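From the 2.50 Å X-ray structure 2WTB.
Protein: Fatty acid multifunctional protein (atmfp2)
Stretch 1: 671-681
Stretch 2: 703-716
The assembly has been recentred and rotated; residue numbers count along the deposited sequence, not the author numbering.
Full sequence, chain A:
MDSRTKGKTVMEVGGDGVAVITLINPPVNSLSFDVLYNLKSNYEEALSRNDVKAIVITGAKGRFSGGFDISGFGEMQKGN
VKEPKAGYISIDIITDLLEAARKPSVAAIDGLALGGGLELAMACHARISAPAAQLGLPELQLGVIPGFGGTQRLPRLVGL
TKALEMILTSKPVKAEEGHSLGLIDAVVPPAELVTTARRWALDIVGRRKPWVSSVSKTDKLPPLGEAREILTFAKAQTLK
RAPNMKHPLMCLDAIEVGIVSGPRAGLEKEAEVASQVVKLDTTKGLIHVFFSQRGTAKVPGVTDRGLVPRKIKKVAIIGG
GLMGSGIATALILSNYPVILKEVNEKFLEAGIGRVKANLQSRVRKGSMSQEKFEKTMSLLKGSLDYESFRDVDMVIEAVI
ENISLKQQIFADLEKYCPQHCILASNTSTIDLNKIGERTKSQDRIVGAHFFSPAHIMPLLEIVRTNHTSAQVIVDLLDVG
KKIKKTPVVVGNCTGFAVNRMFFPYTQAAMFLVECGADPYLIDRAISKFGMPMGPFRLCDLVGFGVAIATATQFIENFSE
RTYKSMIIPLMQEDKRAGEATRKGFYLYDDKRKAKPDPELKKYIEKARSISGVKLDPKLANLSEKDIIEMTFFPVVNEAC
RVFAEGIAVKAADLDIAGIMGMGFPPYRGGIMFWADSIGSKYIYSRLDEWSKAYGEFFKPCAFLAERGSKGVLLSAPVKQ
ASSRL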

# COMPACT_ATOMS: atom_id res chain seq x y z
N ILE A 671 -6.19 -7.95 9.39
CA ILE A 671 -6.43 -8.98 10.40
C ILE A 671 -7.61 -8.63 11.31
O ILE A 671 -8.37 -9.51 11.71
CB ILE A 671 -5.17 -9.24 11.25
CG1 ILE A 671 -4.94 -10.74 11.44
CG2 ILE A 671 -5.27 -8.53 12.60
CD1 ILE A 671 -5.88 -11.39 12.42
N MET A 672 -7.78 -7.35 11.62
CA MET A 672 -8.85 -6.92 12.52
C MET A 672 -10.15 -6.67 11.76
O MET A 672 -11.22 -7.09 12.20
CB MET A 672 -8.44 -5.68 13.31
CG MET A 672 -7.29 -5.90 14.27
SD MET A 672 -7.72 -6.91 15.70
CE MET A 672 -8.86 -5.82 16.55
N PHE A 673 -10.05 -6.00 10.62
CA PHE A 673 -11.22 -5.78 9.77
C PHE A 673 -11.84 -7.11 9.36
O PHE A 673 -13.07 -7.23 9.26
CB PHE A 673 -10.83 -4.98 8.52
CG PHE A 673 -11.98 -4.69 7.60
CD1 PHE A 673 -12.65 -3.48 7.66
CD2 PHE A 673 -12.40 -5.63 6.68
CE1 PHE A 673 -13.71 -3.21 6.81
CE2 PHE A 673 -13.46 -5.37 5.83
CZ PHE A 673 -14.11 -4.15 5.89
N TRP A 674 -11.00 -8.11 9.14
CA TRP A 674 -11.44 -9.44 8.74
C TRP A 674 -12.11 -10.15 9.92
O TRP A 674 -13.14 -10.80 9.76
CB TRP A 674 -10.26 -10.27 8.22
CG TRP A 674 -10.60 -11.69 7.89
CD1 TRP A 674 -11.33 -12.13 6.82
CD2 TRP A 674 -10.20 -12.86 8.61
NE1 TRP A 674 -11.42 -13.50 6.85
CE2 TRP A 674 -10.73 -13.98 7.94
CE3 TRP A 674 -9.45 -13.08 9.77
CZ2 TRP A 674 -10.53 -15.28 8.37
CZ3 TRP A 674 -9.25 -14.38 10.21
CH2 TRP A 674 -9.79 -15.47 9.51
N ALA A 675 -11.52 -10.00 11.10
CA ALA A 675 -12.07 -10.60 12.32
C ALA A 675 -13.51 -10.16 12.55
O ALA A 675 -14.37 -10.98 12.86
CB ALA A 675 -11.20 -10.25 13.52
N ASP A 676 -13.76 -8.86 12.42
CA ASP A 676 -15.12 -8.33 12.57
C ASP A 676 -15.98 -8.71 11.38
O ASP A 676 -17.21 -8.68 11.45
CB ASP A 676 -15.10 -6.82 12.76
CG ASP A 676 -14.87 -6.42 14.21
OD1 ASP A 676 -14.40 -5.29 14.45
OD2 ASP A 676 -15.17 -7.24 15.10
N SER A 677 -15.34 -9.05 10.27
CA SER A 677 -16.04 -9.48 9.07
C SER A 677 -16.69 -10.84 9.30
O SER A 677 -17.67 -11.19 8.63
CB SER A 677 -15.08 -9.54 7.89
OG SER A 677 -15.73 -10.00 6.72
N ILE A 678 -16.14 -11.59 10.24
CA ILE A 678 -16.64 -12.92 10.57
C ILE A 678 -17.55 -12.86 11.80
O ILE A 678 -18.53 -13.61 11.89
CB ILE A 678 -15.49 -13.90 10.84
CG1 ILE A 678 -14.68 -14.12 9.56
CG2 ILE A 678 -16.02 -15.23 11.36
CD1 ILE A 678 -13.52 -15.06 9.74
N GLY A 679 -17.23 -11.97 12.73
CA GLY A 679 -18.01 -11.82 13.94
C GLY A 679 -17.27 -12.29 15.17
O GLY A 679 -16.76 -13.41 15.21
N SER A 680 -17.20 -11.43 16.18
CA SER A 680 -16.48 -11.74 17.41
C SER A 680 -17.09 -12.94 18.13
O SER A 680 -16.38 -13.79 18.65
CB SER A 680 -16.46 -10.53 18.34
OG SER A 680 -17.77 -10.16 18.72
N LYS A 681 -18.42 -13.00 18.15
CA LYS A 681 -19.12 -14.09 18.83
C LYS A 681 -18.73 -15.45 18.25
O LYS A 681 -18.53 -16.41 19.00
CB LYS A 681 -20.64 -13.89 18.75
CG LYS A 681 -21.43 -14.70 19.76
CD LYS A 681 -22.83 -14.13 19.95
CE LYS A 681 -23.51 -14.75 21.16
NZ LYS A 681 -24.81 -14.09 21.46
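Stretch 2, residues 703-716: FLAERGSKGVLLSA

How does the second stretch run across the first? It begins as the last turns of a helix, then leaves helical conformation at Gly 711, whose positive phi closes a Schellman motif, and continues as an irregular segment to Ala 716. The register is antiparallel: Gly 708 lies by Lys 681, with CA atoms 4.2 Å apart, Leu 713 by Asp 676 at 6.0 Å between CA atoms, and Ser 715 by Met 672 at 6.3 Å between CA atoms. The helix end thus meets the start of the helix that follows Gly 679, while the extended Val 712 and Leu 713 carry the chain back along the first helix of stretch 1. The contact buries 544 Å², both sides summed.

What does Ser 680, the most covered residue, hold on to? Its CA-to-CB bond points toward stretch 2, and with chi1 in the p well Ser 680 OG donates a hydrogen bond to Val 712 O at 2.8 Å. Val 712 N closes the Schellman motif on Arg 707 O, so the same residue is bonded through its carbonyl to Ser 680. Ser 680 OG also lies 3.5 Å from Gly 708 CA, and Ser 680 CB packs 3.7 Å from Leu 714 CG. Gly 708 leaves room for Ser 680: a CB there would lie a tight 3.2 Å from Ser 680 O. Beside it, Lys 681 CA comes within 3.2 Å of Gly 708 O in a CA-H...O contact.

How does Asp 676 grip the loop? Its carboxylate faces two successive backbone amides. Leu 714 N donates to Asp 676 OD2 at 2.8 Å, almost straight at 178°, and Ser 715 N donates to Asp 676 OD1 at 2.9 Å. The hydroxyl adds a longer bond, from Ser 715 OG to Asp 676 OD1 at 3.2 Å. Both carboxylate oxygens are therefore engaged, and the loop is held by its backbone as well as by a side chain.

Which apolar contacts accompany these bonds? Those of Leu 714, its CA-to-CB bond directed toward stretch 1 and its side chain buried. Leu 714 CD1 lies 4.3 Å from Ala 675 CB, and Leu 714 CB 4.3 Å from Met 672 CE, loose apolar contacts beside the carboxylate grip. Met 672 CB also lies 3.7 Å from Ser 715 OG.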

# COMPACT_ATOMS: atom_id res chain seq x y z
N PHE A 703 -10.01 -9.45 26.53
CA PHE A 703 -10.60 -8.48 25.62
C PHE A 703 -11.53 -9.13 24.60
O PHE A 703 -12.66 -8.68 24.40
CB PHE A 703 -9.50 -7.68 24.91
CG PHE A 703 -10.01 -6.74 23.85
CD1 PHE A 703 -10.46 -5.47 24.20
CD2 PHE A 703 -10.03 -7.11 22.52
CE1 PHE A 703 -10.92 -4.60 23.23
CE2 PHE A 703 -10.49 -6.24 21.55
CZ PHE A 703 -10.94 -4.99 21.90
N LEU A 704 -11.06 -10.20 23.96
CA LEU A 704 -11.85 -10.88 22.94
C LEU A 704 -13.09 -11.54 23.56
O LEU A 704 -14.19 -11.45 23.01
CB LEU A 704 -11.01 -11.94 22.22
CG LEU A 704 -11.48 -12.40 20.84
CD1 LEU A 704 -10.42 -13.28 20.19
CD2 LEU A 704 -12.81 -13.14 20.91
N ALA A 705 -12.90 -12.19 24.69
CA ALA A 705 -13.98 -12.90 25.36
C ALA A 705 -15.12 -11.96 25.75
O ALA A 705 -16.28 -12.21 25.43
CB ALA A 705 -13.46 -13.64 26.59
N GLU A 706 -14.78 -10.87 26.43
CA GLU A 706 -15.78 -9.93 26.92
C GLU A 706 -16.56 -9.30 25.77
O GLU A 706 -17.76 -9.06 25.89
CB GLU A 706 -15.11 -8.84 27.77
CG GLU A 706 -15.87 -8.48 29.04
CD GLU A 706 -17.21 -7.82 28.77
OE1 GLU A 706 -17.33 -7.10 27.76
OE2 GLU A 706 -18.14 -8.01 29.59
N ARG A 707 -15.88 -9.05 24.66
CA ARG A 707 -16.52 -8.45 23.49
C ARG A 707 -17.27 -9.47 22.65
O ARG A 707 -18.31 -9.16 22.08
CB ARG A 707 -15.49 -7.71 22.62
CG ARG A 707 -15.05 -6.38 23.19
CD ARG A 707 -14.38 -5.53 22.13
NE ARG A 707 -14.10 -4.18 22.61
CZ ARG A 707 -13.65 -3.19 21.85
NH1 ARG A 707 -13.42 -3.40 20.56
NH2 ARG A 707 -13.42 -1.99 22.37
N GLY A 708 -16.73 -10.68 22.58
CA GLY A 708 -17.33 -11.74 21.78
C GLY A 708 -18.70 -12.15 22.28
O GLY A 708 -19.62 -12.37 21.49
N SER A 709 -18.84 -12.25 23.60
CA SER A 709 -20.10 -12.65 24.21
C SER A 709 -21.21 -11.65 23.89
O SER A 709 -22.34 -12.04 23.60
CB SER A 709 -19.94 -12.78 25.72
OG SER A 709 -18.91 -13.70 26.04
N LYS A 710 -20.88 -10.37 23.94
CA LYS A 710 -21.85 -9.31 23.67
C LYS A 710 -22.07 -9.14 22.17
O LYS A 710 -22.95 -8.39 21.75
CB LYS A 710 -21.40 -7.99 24.30
CG LYS A 710 -21.12 -8.08 25.79
N GLY A 711 -21.26 -9.82 21.37
CA GLY A 711 -21.37 -9.76 19.93
C GLY A 711 -21.02 -8.41 19.35
O GLY A 711 -21.43 -8.06 18.24
N VAL A 712 -20.24 -7.63 20.11
CA VAL A 712 -19.84 -6.30 19.68
C VAL A 712 -18.59 -6.34 18.80
O VAL A 712 -17.91 -7.36 18.72
CB VAL A 712 -19.57 -5.38 20.89
CG1 VAL A 712 -20.86 -5.15 21.68
CG2 VAL A 712 -18.50 -5.97 21.78
N LEU A 713 -18.29 -5.23 18.13
CA LEU A 713 -17.15 -5.16 17.23
C LEU A 713 -15.83 -5.09 17.99
O LEU A 713 -15.73 -4.42 19.02
CB LEU A 713 -17.27 -3.96 16.28
CG LEU A 713 -18.56 -3.87 15.46
CD1 LEU A 713 -19.67 -3.21 16.27
CD2 LEU A 713 -18.32 -3.11 14.17
N LEU A 714 -14.82 -5.78 17.47
CA LEU A 714 -13.51 -5.84 18.12
C LEU A 714 -12.66 -4.62 17.78
O LEU A 714 -11.80 -4.21 18.56
CB LEU A 714 -12.77 -7.11 17.71
CG LEU A 714 -13.41 -8.45 18.10
CD1 LEU A 714 -12.57 -9.61 17.58
CD2 LEU A 714 -13.60 -8.54 19.60
N SER A 715 -12.90 -4.04 16.60
CA SER A 715 -12.11 -2.91 16.13
C SER A 715 -12.53 -1.61 16.81
O SER A 715 -11.86 -0.59 16.68
CB SER A 715 -12.22 -2.78 14.61
OG SER A 715 -11.62 -3.88 13.96
N ALA A 716 -13.64 -1.67 17.54
CA ALA A 716 -14.13 -0.51 18.27
C ALA A 716 -13.08 -0.03 19.27
O ALA A 716 -12.39 -0.84 19.88
CB ALA A 716 -15.43 -0.85 18.99